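Local coordinates for homoprotocatechuate 2,3-dioxygenase (Brevibacterium fuscum, PDB 4Z6M), which probably catalyses iron(II)-dependent extradiol cleavage of the aromatic ring of homoprotocatechuate with dioxygen, using a facial triad of two histidines and one carboxylate, at residues 263-268 / 306-311; 19-24 / 154-159; 33-38 / 62-67. The protein carries 1 engineered substitution. All coordinates share one frame; numbering follows the deposited sequence. Where two conformers were deposited one is given.

Contact 1 of 3, residues 263-268 / 306-311; sequences NHRIEI and TEASKV. With FE2 (Fe (II) ion), chain E.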
loop_
_atom_site.group_PDB
_atom_site.type_symbol
_atom_site.label_atom_id
_atom_site.label_comp_id
_atom_site.label_asym_id
_atom_site.label_seq_id
_atom_site.Cartn_x
_atom_site.Cartn_y
_atom_site.Cartn_z
ATOM N N ASN A 263 -25.753 16.699 1.993
ATOM C CA ASN A 263 -25.043 16.673 3.279
ATOM C C ASN A 263 -25.132 15.337 4.021
ATOM O O ASN A 263 -24.644 15.256 5.154
ATOM C CB ASN A 263 -25.457 17.857 4.187
ATOM C CG ASN A 263 -25.300 19.204 3.489
ATOM O OD1 ASN A 263 -24.362 19.400 2.719
ATOM N ND2 ASN A 263 -26.211 20.141 3.769
ATOM N N HIS A 264 -25.696 14.286 3.415
ATOM C CA HIS A 264 -25.594 12.950 4.016
ATOM C C HIS A 264 -24.104 12.612 4.152
ATOM O O HIS A 264 -23.339 12.752 3.203
ATOM C CB HIS A 264 -26.273 11.859 3.220
ATOM C CG HIS A 264 -27.736 12.055 3.016
ATOM N ND1 HIS A 264 -28.629 12.278 4.046
ATOM C CD2 HIS A 264 -28.465 12.018 1.883
ATOM C CE1 HIS A 264 -29.852 12.365 3.541
ATOM N NE2 HIS A 264 -29.775 12.190 2.230
ATOM N N ARG A 265 -23.708 12.161 5.339
ATOM C CA ARG A 265 -22.316 11.816 5.624
ATOM C C ARG A 265 -22.032 10.371 5.296
ATOM O O ARG A 265 -22.764 9.460 5.699
ATOM C CB ARG A 265 -22.057 12.101 7.097
ATOM C CG ARG A 265 -20.650 11.802 7.577
ATOM C CD ARG A 265 -20.502 12.003 9.074
ATOM N NE ARG A 265 -20.599 13.398 9.498
ATOM C CZ ARG A 265 -21.635 13.963 10.124
ATOM N NH1 ARG A 265 -22.750 13.288 10.376
ATOM N NH2 ARG A 265 -21.536 15.235 10.508
ATOM N N ILE A 266 -20.938 10.175 4.559
ATOM C CA ILE A 266 -20.461 8.844 4.208
ATOM C C ILE A 266 -19.081 8.674 4.847
ATOM O O ILE A 266 -18.215 9.550 4.703
ATOM C CB ILE A 266 -20.348 8.671 2.681
ATOM C CG1 ILE A 266 -21.714 8.973 2.029
ATOM C CG2 ILE A 266 -19.859 7.279 2.331
ATOM C CD1 ILE A 266 -22.833 8.039 2.405
ATOM N N GLU A 267 -18.898 7.567 5.558
ATOM C CA GLU A 267 -17.585 7.177 6.057
ATOM C C GLU A 267 -16.994 6.151 5.094
ATOM O O GLU A 267 -17.693 5.246 4.614
ATOM C CB GLU A 267 -17.690 6.574 7.454
ATOM C CG GLU A 267 -16.353 6.300 8.109
ATOM C CD GLU A 267 -16.450 5.697 9.481
ATOM O OE1 GLU A 267 -17.572 5.422 9.937
ATOM O OE2 GLU A 267 -15.375 5.469 10.107
ATOM N N ILE A 268 -15.688 6.265 4.883
ATOM C CA ILE A 268 -14.898 5.238 4.228
ATOM C C ILE A 268 -13.969 4.649 5.287
ATOM O O ILE A 268 -13.454 5.380 6.103
ATOM C CB ILE A 268 -14.081 5.798 3.038
ATOM C CG1 ILE A 268 -14.840 6.886 2.231
ATOM C CG2 ILE A 268 -13.609 4.614 2.201
ATOM C CD1 ILE A 268 -16.062 6.381 1.543
ATOM N N THR A 306 -22.407 17.915 15.530
ATOM C CA THR A 306 -23.643 18.681 15.467
ATOM C C THR A 306 -24.555 18.322 14.296
ATOM O O THR A 306 -25.779 18.492 14.398
ATOM C CB THR A 306 -23.359 20.194 15.451
ATOM O OG1 THR A 306 -22.689 20.579 14.247
ATOM C CG2 THR A 306 -22.523 20.602 16.645
ATOM N N GLU A 307 -23.978 17.868 13.186
ATOM C CA GLU A 307 -24.745 17.669 11.948
ATOM C C GLU A 307 -25.016 16.203 11.703
ATOM O O GLU A 307 -24.134 15.365 11.922
ATOM C CB GLU A 307 -24.016 18.251 10.751
ATOM C CG GLU A 307 -23.557 19.666 10.957
ATOM C CD GLU A 307 -24.707 20.585 11.327
ATOM O OE1 GLU A 307 -25.621 20.703 10.490
ATOM O OE2 GLU A 307 -24.708 21.176 12.432
ATOM N N ALA A 308 -26.228 15.906 11.258
ATOM C CA ALA A 308 -26.633 14.540 10.909
ATOM C C ALA A 308 -27.933 14.620 10.115
ATOM O O ALA A 308 -28.617 15.641 10.140
ATOM C CB ALA A 308 -26.802 13.665 12.157
ATOM N N SER A 309 -28.289 13.539 9.437
ATOM C CA SER A 309 -29.436 13.543 8.536
ATOM C C SER A 309 -30.764 13.284 9.247
ATOM O O SER A 309 -30.853 12.456 10.136
ATOM C CB SER A 309 -29.261 12.490 7.449
ATOM O OG SER A 309 -28.083 12.721 6.679
ATOM N N LYS A 310 -31.822 13.945 8.767
ATOM C CA LYS A 310 -33.187 13.621 9.144
ATOM C C LYS A 310 -33.508 12.167 8.836
ATOM O O LYS A 310 -32.903 11.583 7.913
ATOM C CB LYS A 310 -34.149 14.524 8.374
ATOM C CG LYS A 310 -33.955 16.010 8.634
ATOM C CD LYS A 310 -34.704 16.885 7.622
ATOM C CE LYS A 310 -34.187 18.313 7.630
ATOM N NZ LYS A 310 -34.974 19.196 6.730
ATOM N N VAL A 311 -34.467 11.588 9.559
ATOM C CA VAL A 311 -34.985 10.276 9.223
ATOM C C VAL A 311 -36.494 10.363 9.034
ATOM O O VAL A 311 -37.158 11.181 9.651
ATOM C CB VAL A 311 -34.624 9.168 10.243
ATOM C CG1 VAL A 311 -33.155 9.265 10.619
ATOM C CG2 VAL A 311 -35.509 9.164 11.470
HETATM FE FE FE2 E . -18.519 4.843 11.671
HETATM O O HOH W 1 -25.578 12.186 7.613
HETATM O O HOH W 2 -16.624 3.937 12.167
HETATM O O HOH W 3 -19.485 4.154 13.475
HETATM O O HOH W 4 -17.745 6.513 12.893
#

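Contact 2 of 3, residues 19-24 / 154-159; sequences AYAELV and DHFNQV. With FE2 (Fe (II) ion), chain E.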
loop_
_atom_site.group_PDB
_atom_site.type_symbol
_atom_site.label_atom_id
_atom_site.label_comp_id
_atom_site.label_asym_id
_atom_site.label_seq_id
_atom_site.Cartn_x
_atom_site.Cartn_y
_atom_site.Cartn_z
ATOM N N ALA A 19 -27.223 -4.293 5.480
ATOM C CA ALA A 19 -27.311 -4.682 4.060
ATOM C C ALA A 19 -27.461 -3.531 3.082
ATOM O O ALA A 19 -26.815 -3.528 2.040
ATOM C CB ALA A 19 -28.428 -5.674 3.838
ATOM N N TYR A 20 -28.349 -2.574 3.367
ATOM C CA TYR A 20 -28.436 -1.391 2.508
ATOM C C TYR A 20 -29.108 -0.268 3.255
ATOM O O TYR A 20 -29.805 -0.508 4.240
ATOM C CB TYR A 20 -29.172 -1.682 1.166
ATOM C CG TYR A 20 -30.694 -1.768 1.246
ATOM C CD1 TYR A 20 -31.327 -2.979 1.465
ATOM C CD2 TYR A 20 -31.484 -0.640 1.061
ATOM C CE1 TYR A 20 -32.718 -3.072 1.522
ATOM C CE2 TYR A 20 -32.867 -0.727 1.124
ATOM C CZ TYR A 20 -33.481 -1.931 1.373
ATOM O OH TYR A 20 -34.864 -1.964 1.434
ATOM N N ALA A 21 -28.884 0.954 2.772
ATOM C CA ALA A 21 -29.688 2.099 3.188
ATOM C C ALA A 21 -30.429 2.661 1.984
ATOM O O ALA A 21 -29.910 2.672 0.880
ATOM C CB ALA A 21 -28.849 3.185 3.830
ATOM N N GLU A 22 -31.630 3.179 2.243
ATOM C CA GLU A 22 -32.371 3.987 1.272
ATOM C C GLU A 22 -32.333 5.437 1.755
ATOM O O GLU A 22 -32.841 5.743 2.849
ATOM C CB GLU A 22 -33.824 3.495 1.142
ATOM C CG GLU A 22 -34.576 4.268 0.072
ATOM C CD GLU A 22 -36.018 3.847 -0.135
ATOM O OE1 GLU A 22 -36.552 3.013 0.640
ATOM O OE2 GLU A 22 -36.609 4.337 -1.138
ATOM N N LEU A 23 -31.671 6.289 0.977
ATOM C CA LEU A 23 -31.564 7.714 1.223
ATOM C C LEU A 23 -32.445 8.472 0.255
ATOM O O LEU A 23 -32.371 8.247 -0.951
ATOM C CB LEU A 23 -30.117 8.188 1.069
ATOM C CG LEU A 23 -29.075 7.560 2.001
ATOM C CD1 LEU A 23 -27.700 8.105 1.644
ATOM C CD2 LEU A 23 -29.376 7.817 3.465
ATOM N N VAL A 24 -33.215 9.426 0.781
ATOM C CA VAL A 24 -33.904 10.387 -0.063
ATOM C C VAL A 24 -32.942 11.507 -0.379
ATOM O O VAL A 24 -32.250 12.035 0.504
ATOM C CB VAL A 24 -35.199 10.917 0.586
ATOM C CG1 VAL A 24 -35.864 11.934 -0.322
ATOM C CG2 VAL A 24 -36.148 9.755 0.871
ATOM N N ASP A 154 -20.174 -1.451 5.257
ATOM C CA ASP A 154 -19.733 -1.879 6.588
ATOM C C ASP A 154 -20.700 -1.635 7.742
ATOM O O ASP A 154 -20.919 -2.558 8.549
ATOM C CB ASP A 154 -18.386 -1.298 6.955
ATOM C CG ASP A 154 -17.810 -1.995 8.187
ATOM O OD1 ASP A 154 -17.324 -3.143 8.061
ATOM O OD2 ASP A 154 -17.919 -1.426 9.289
ATOM N N HIS A 155 -21.274 -0.438 7.858
ATOM C CA HIS A 155 -22.128 -0.163 8.992
ATOM C C HIS A 155 -22.944 1.106 8.813
ATOM O O HIS A 155 -22.708 1.908 7.905
ATOM C CB HIS A 155 -21.295 -0.043 10.297
ATOM C CG HIS A 155 -20.315 1.102 10.342
ATOM N ND1 HIS A 155 -18.996 0.967 9.973
ATOM C CD2 HIS A 155 -20.438 2.369 10.808
ATOM C CE1 HIS A 155 -18.361 2.109 10.191
ATOM N NE2 HIS A 155 -19.218 2.975 10.702
ATOM N N PHE A 156 -23.900 1.279 9.722
ATOM C CA PHE A 156 -24.609 2.520 9.934
ATOM C C PHE A 156 -24.182 3.129 11.253
ATOM O O PHE A 156 -23.662 2.441 12.134
ATOM C CB PHE A 156 -26.127 2.269 10.015
ATOM C CG PHE A 156 -26.679 1.406 8.897
ATOM C CD1 PHE A 156 -26.483 1.739 7.554
ATOM C CD2 PHE A 156 -27.409 0.264 9.198
ATOM C CE1 PHE A 156 -27.036 0.962 6.556
ATOM C CE2 PHE A 156 -27.954 -0.514 8.196
ATOM C CZ PHE A 156 -27.754 -0.165 6.889
ATOM N N ASN A 157 -24.464 4.418 11.422
ATOM C CA ASN A 157 -24.268 5.071 12.713
ATOM C C ASN A 157 -25.435 6.038 12.937
ATOM O O ASN A 157 -25.728 6.852 12.068
ATOM C CB ASN A 157 -22.914 5.786 12.752
ATOM C CG ASN A 157 -22.585 6.346 14.122
ATOM O OD1 ASN A 157 -23.329 7.150 14.674
ATOM N ND2 ASN A 157 -21.447 5.912 14.682
ATOM N N GLN A 158 -26.105 5.877 14.078
ATOM C CA GLN A 158 -27.350 6.577 14.442
ATOM C C GLN A 158 -27.097 7.572 15.562
ATOM O O GLN A 158 -26.429 7.242 16.541
ATOM C CB GLN A 158 -28.336 5.542 14.942
ATOM C CG GLN A 158 -28.637 4.436 13.950
ATOM C CD GLN A 158 -29.464 3.325 14.531
ATOM O OE1 GLN A 158 -29.184 2.150 14.355
ATOM N NE2 GLN A 158 -30.504 3.699 15.247
ATOM N N VAL A 159 -27.658 8.767 15.452
ATOM C CA VAL A 159 -27.638 9.716 16.555
ATOM C C VAL A 159 -28.928 9.571 17.366
ATOM O O VAL A 159 -30.034 9.645 16.821
ATOM C CB VAL A 159 -27.509 11.176 16.068
ATOM C CG1 VAL A 159 -27.302 12.099 17.256
ATOM C CG2 VAL A 159 -26.407 11.375 15.041
HETATM FE FE FE2 E . -18.519 4.843 11.671
HETATM O O HOH W 3 -19.485 4.154 13.475
HETATM O O HOH W 2 -16.624 3.937 12.167
HETATM O O HOH W 4 -17.745 6.513 12.893
#

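Contact 3 of 3, residues 33-38 / 62-67; sequences NFYVDV and HNLVLT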
loop_
_atom_site.group_PDB
_atom_site.type_symbol
_atom_site.label_atom_id
_atom_site.label_comp_id
_atom_site.label_asym_id
_atom_site.label_seq_id
_atom_site.Cartn_x
_atom_site.Cartn_y
_atom_site.Cartn_z
ATOM N N ASN A 33 -23.797 11.847 -9.679
ATOM C CA ASN A 33 -22.437 12.281 -9.959
ATOM C C ASN A 33 -21.513 11.998 -8.762
ATOM O O ASN A 33 -20.360 11.599 -8.932
ATOM C CB ASN A 33 -22.417 13.760 -10.346
ATOM C CG ASN A 33 -21.016 14.287 -10.576
ATOM O OD1 ASN A 33 -20.491 15.031 -9.752
ATOM N ND2 ASN A 33 -20.405 13.910 -11.691
ATOM N N PHE A 34 -22.025 12.201 -7.555
ATOM C CA PHE A 34 -21.222 11.960 -6.356
ATOM C C PHE A 34 -20.978 10.458 -6.172
ATOM O O PHE A 34 -19.835 10.014 -6.022
ATOM C CB PHE A 34 -21.929 12.545 -5.139
ATOM C CG PHE A 34 -21.158 12.410 -3.838
ATOM C CD1 PHE A 34 -20.116 13.285 -3.551
ATOM C CD2 PHE A 34 -21.489 11.443 -2.897
ATOM C CE1 PHE A 34 -19.418 13.188 -2.344
ATOM C CE2 PHE A 34 -20.793 11.346 -1.697
ATOM C CZ PHE A 34 -19.770 12.221 -1.427
ATOM N N TYR A 35 -22.049 9.663 -6.132
ATOM C CA TYR A 35 -21.893 8.269 -5.762
ATOM C C TYR A 35 -21.314 7.382 -6.861
ATOM O O TYR A 35 -20.620 6.400 -6.558
ATOM C CB TYR A 35 -23.214 7.681 -5.286
ATOM C CG TYR A 35 -23.642 8.219 -3.931
ATOM C CD1 TYR A 35 -23.091 7.715 -2.764
ATOM C CD2 TYR A 35 -24.592 9.209 -3.810
ATOM C CE1 TYR A 35 -23.459 8.196 -1.520
ATOM C CE2 TYR A 35 -24.977 9.695 -2.569
ATOM C CZ TYR A 35 -24.410 9.184 -1.427
ATOM O OH TYR A 35 -24.738 9.635 -0.183
ATOM N N VAL A 36 -21.609 7.712 -8.114
ATOM C CA VAL A 36 -21.118 6.934 -9.244
ATOM C C VAL A 36 -19.830 7.544 -9.767
ATOM O O VAL A 36 -18.810 6.856 -9.844
ATOM C CB VAL A 36 -22.173 6.797 -10.372
ATOM C CG1 VAL A 36 -21.609 6.011 -11.552
ATOM C CG2 VAL A 36 -23.413 6.104 -9.836
ATOM N N ASP A 37 -19.850 8.801 -10.183
ATOM C CA ASP A 37 -18.668 9.351 -10.845
ATOM C C ASP A 37 -17.540 9.636 -9.877
ATOM O O ASP A 37 -16.392 9.301 -10.170
ATOM C CB ASP A 37 -18.997 10.575 -11.689
ATOM C CG ASP A 37 -19.961 10.244 -12.787
ATOM O OD1 ASP A 37 -19.827 9.152 -13.378
ATOM O OD2 ASP A 37 -20.829 11.061 -13.054
ATOM N N VAL A 38 -17.847 10.229 -8.724
ATOM C CA VAL A 38 -16.778 10.492 -7.755
ATOM C C VAL A 38 -16.387 9.227 -7.018
ATOM O O VAL A 38 -15.213 8.858 -7.037
ATOM C CB VAL A 38 -17.118 11.630 -6.779
ATOM C CG1 VAL A 38 -15.990 11.847 -5.780
ATOM C CG2 VAL A 38 -17.444 12.913 -7.552
ATOM N N HIS A 62 -28.319 -4.585 -3.977
ATOM C CA HIS A 62 -27.788 -3.254 -3.756
ATOM C C HIS A 62 -27.375 -3.071 -2.295
ATOM O O HIS A 62 -27.818 -3.801 -1.411
ATOM C CB HIS A 62 -28.811 -2.198 -4.125
ATOM C CG HIS A 62 -30.107 -2.368 -3.405
ATOM N ND1 HIS A 62 -31.203 -2.966 -3.983
ATOM C CD2 HIS A 62 -30.476 -2.045 -2.145
ATOM C CE1 HIS A 62 -32.188 -3.004 -3.112
ATOM N NE2 HIS A 62 -31.770 -2.459 -1.983
ATOM N N ASN A 63 -26.542 -2.065 -2.092
ATOM C CA ASN A 63 -26.167 -1.566 -0.766
ATOM C C ASN A 63 -26.698 -0.158 -0.494
ATOM O O ASN A 63 -26.628 0.316 0.656
ATOM C CB ASN A 63 -24.663 -1.540 -0.588
ATOM C CG ASN A 63 -24.020 -2.907 -0.685
ATOM O OD1 ASN A 63 -23.105 -3.108 -1.498
ATOM N ND2 ASN A 63 -24.475 -3.844 0.129
ATOM N N LEU A 64 -27.168 0.531 -1.534
ATOM C CA LEU A 64 -27.584 1.914 -1.387
ATOM C C LEU A 64 -28.655 2.184 -2.432
ATOM O O LEU A 64 -28.453 1.907 -3.610
ATOM C CB LEU A 64 -26.404 2.864 -1.552
ATOM C CG LEU A 64 -26.625 4.336 -1.287
ATOM C CD1 LEU A 64 -27.006 4.588 0.170
ATOM C CD2 LEU A 64 -25.371 5.123 -1.628
ATOM N N VAL A 65 -29.800 2.698 -1.990
ATOM C CA VAL A 65 -30.853 3.168 -2.883
ATOM C C VAL A 65 -30.963 4.668 -2.700
ATOM O O VAL A 65 -31.187 5.153 -1.580
ATOM C CB VAL A 65 -32.212 2.498 -2.590
ATOM C CG1 VAL A 65 -33.236 2.936 -3.635
ATOM C CG2 VAL A 65 -32.063 0.993 -2.600
ATOM N N LEU A 66 -30.802 5.409 -3.789
ATOM C CA LEU A 66 -31.027 6.852 -3.791
ATOM C C LEU A 66 -32.412 7.078 -4.387
ATOM O O LEU A 66 -32.676 6.681 -5.525
ATOM C CB LEU A 66 -29.980 7.576 -4.631
ATOM C CG LEU A 66 -28.523 7.245 -4.322
ATOM C CD1 LEU A 66 -27.611 7.972 -5.300
ATOM C CD2 LEU A 66 -28.186 7.553 -2.867
ATOM N N THR A 67 -33.302 7.702 -3.612
ATOM C CA THR A 67 -34.694 7.924 -4.019
ATOM C C THR A 67 -34.933 9.421 -4.071
ATOM O O THR A 67 -34.730 10.112 -3.091
ATOM C CB THR A 67 -35.662 7.231 -3.050
ATOM O OG1 THR A 67 -35.481 5.817 -3.115
ATOM C CG2 THR A 67 -37.109 7.571 -3.358
#

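Contact 1 of 3, residues 263-268 / 306-311
Glu307 O takes two hydrogen bonds from one guanidinium group: Arg265 NH1 reaches it at 2.9 Å and Arg265 NH2 at 3.0 Å. The oxygen lies within 5° of the guanidinium plane and is met end-on, but both nitrogens come from the same face of the carbonyl, above its plane, and both N-H directions are bent to about 145°. The arginine gets there by running straight out from the strand, with CG anti to the backbone N, and turning at chi3. Its NE forms a salt bridge with Glu242, NH1 also donates to His213 O, and Trp304 makes a cation-pi contact.

One residue earlier, His264 turns the edge of its ring to the loop. Its ND1 meets Ser309 OG at 2.7 Å in a nearly straight bond (172°), while NE2 at the far side of the ring is hydrogen-bonded to Val24 O. Ser309 OG also lies 2.7 Å from a water that accepts from Arg265 N at 2.9 Å, so the hydroxyl is tied to the strand both directly and through solvent. Farther along the strand, Glu267 binds the iron through OE1 at 2.1 Å.

The strand that carries a metal ligand is thus joined at its start to the loop leaving helix 302-306. A neutral carbonyl and a hydroxyl serve as the loop's partners here, so the arginine's charge is probably balanced at least in part by Glu242, through the salt bridge at NE.

Contact 2 of 3, residues 19-24 / 154-159
Strands 15-25 and 152-160 belong to the two glyoxalase-family halves of the chain, one in each of its large mixed sheets, and they face each other across the interior without sharing backbone hydrogen bonds. Their short segments approach to 8.4 Å and run in roughly the same direction, 41° apart. Phe156 bridges the gap. Its CG stands beside the backbone N, anti to the carbonyl carbon (chi1 -49°), and the ring reaches across with CZ 3.4 Å from Tyr20 O and CE1 4.0 Å from Ala21 CB. The small methyl of Ala21 points toward the other strand and meets the ring obliquely in plain apolar packing.

His155, the preceding residue, points away from the other strand and binds the iron through NE2 at 2.2 Å. On the other edge of that imidazole, ND1 donates to Asp154 OD2 at 2.7 Å, almost in the ring plane, which would fix the rotation of the ring. Asn157 ND2 donates to a water ligand of the metal.

Both strands carry a classic beta bulge, Ala19 and Tyr20 facing Ala78, and Asp154 and His155 facing Ala216. Around the contact, Met77 of strand 73-81 and Thr202 of strand 202-206 also touch Phe156.

Contact 3 of 3, residues 33-38 / 62-67
The last turn of helix 28-38 widens into a pi-type turn, with Val38 N hydrogen-bonded to Asn33 O at 2.9 Å, and it lies over strand 64-68 with Tyr35 CA 9.5 Å from Leu66 CA. No hydrogen bond crosses between the two; the contact is one tyrosine ring set against two leucines.

Leu64 brings its CD2 methyl over one face of the Tyr35 ring, 4.0 Å from the centroid and 28° off the normal, which makes a CH-pi contact. That methyl sits nearest the CD1-CE1 side, 3.6 Å from Tyr35 CE1, and the two side chains stand at about a right angle. Leu64 has CG anti to the backbone N (chi1 -174°), which sends CD2 over the ring face. Leu66, two residues on along the strand, comes from the same side of the ring plane as Leu64 but approaches the CD2-CE2 bond obliquely, its CD1 3.6 Å from Tyr35 CD2.

The opposite face of the tyrosine is covered by its own neighbour on the helix, for Phe34 CD2 lies 3.7 Å above the ring plane, over the centre. The ring is therefore held between Phe34 and Leu64, while its hydroxyl is hydrogen-bonded to Asp260 beyond the two segments. Leu23 and Leu53, from strands 15-25 and 50-54, also touch Tyr35.

Such a helix, following the first strand and packed through buried apolar side chains onto the sheet, is characteristic of the beta-alpha-beta-beta-beta module of the glyoxalase and extradiol dioxygenase superfamily.

Overall arrangement
Contacts 1 and 2 meet at the active site: Glu267 and His155 bind the same iron from strands 265-270 and 152-160 of one sheet, with the third protein ligand, His214, on strand 211-218 between them, and three waters complete the shell. Their centres lie about 10 Å apart, and Ala308 CB, 3.7 Å from Val159 CG2, links them a second time, away from the metal. Contact 3 is farther out, its centre about 13 Å from that of contact 2 and 15 Å from that of contact 1. It joins contact 2 through the pairing of strands 15-25 and 64-68, where Leu23 N lies 2.8 Å from Val65 O, and touches contact 1 where Ile266 CD1 packs 3.6 Å from Tyr35 OH.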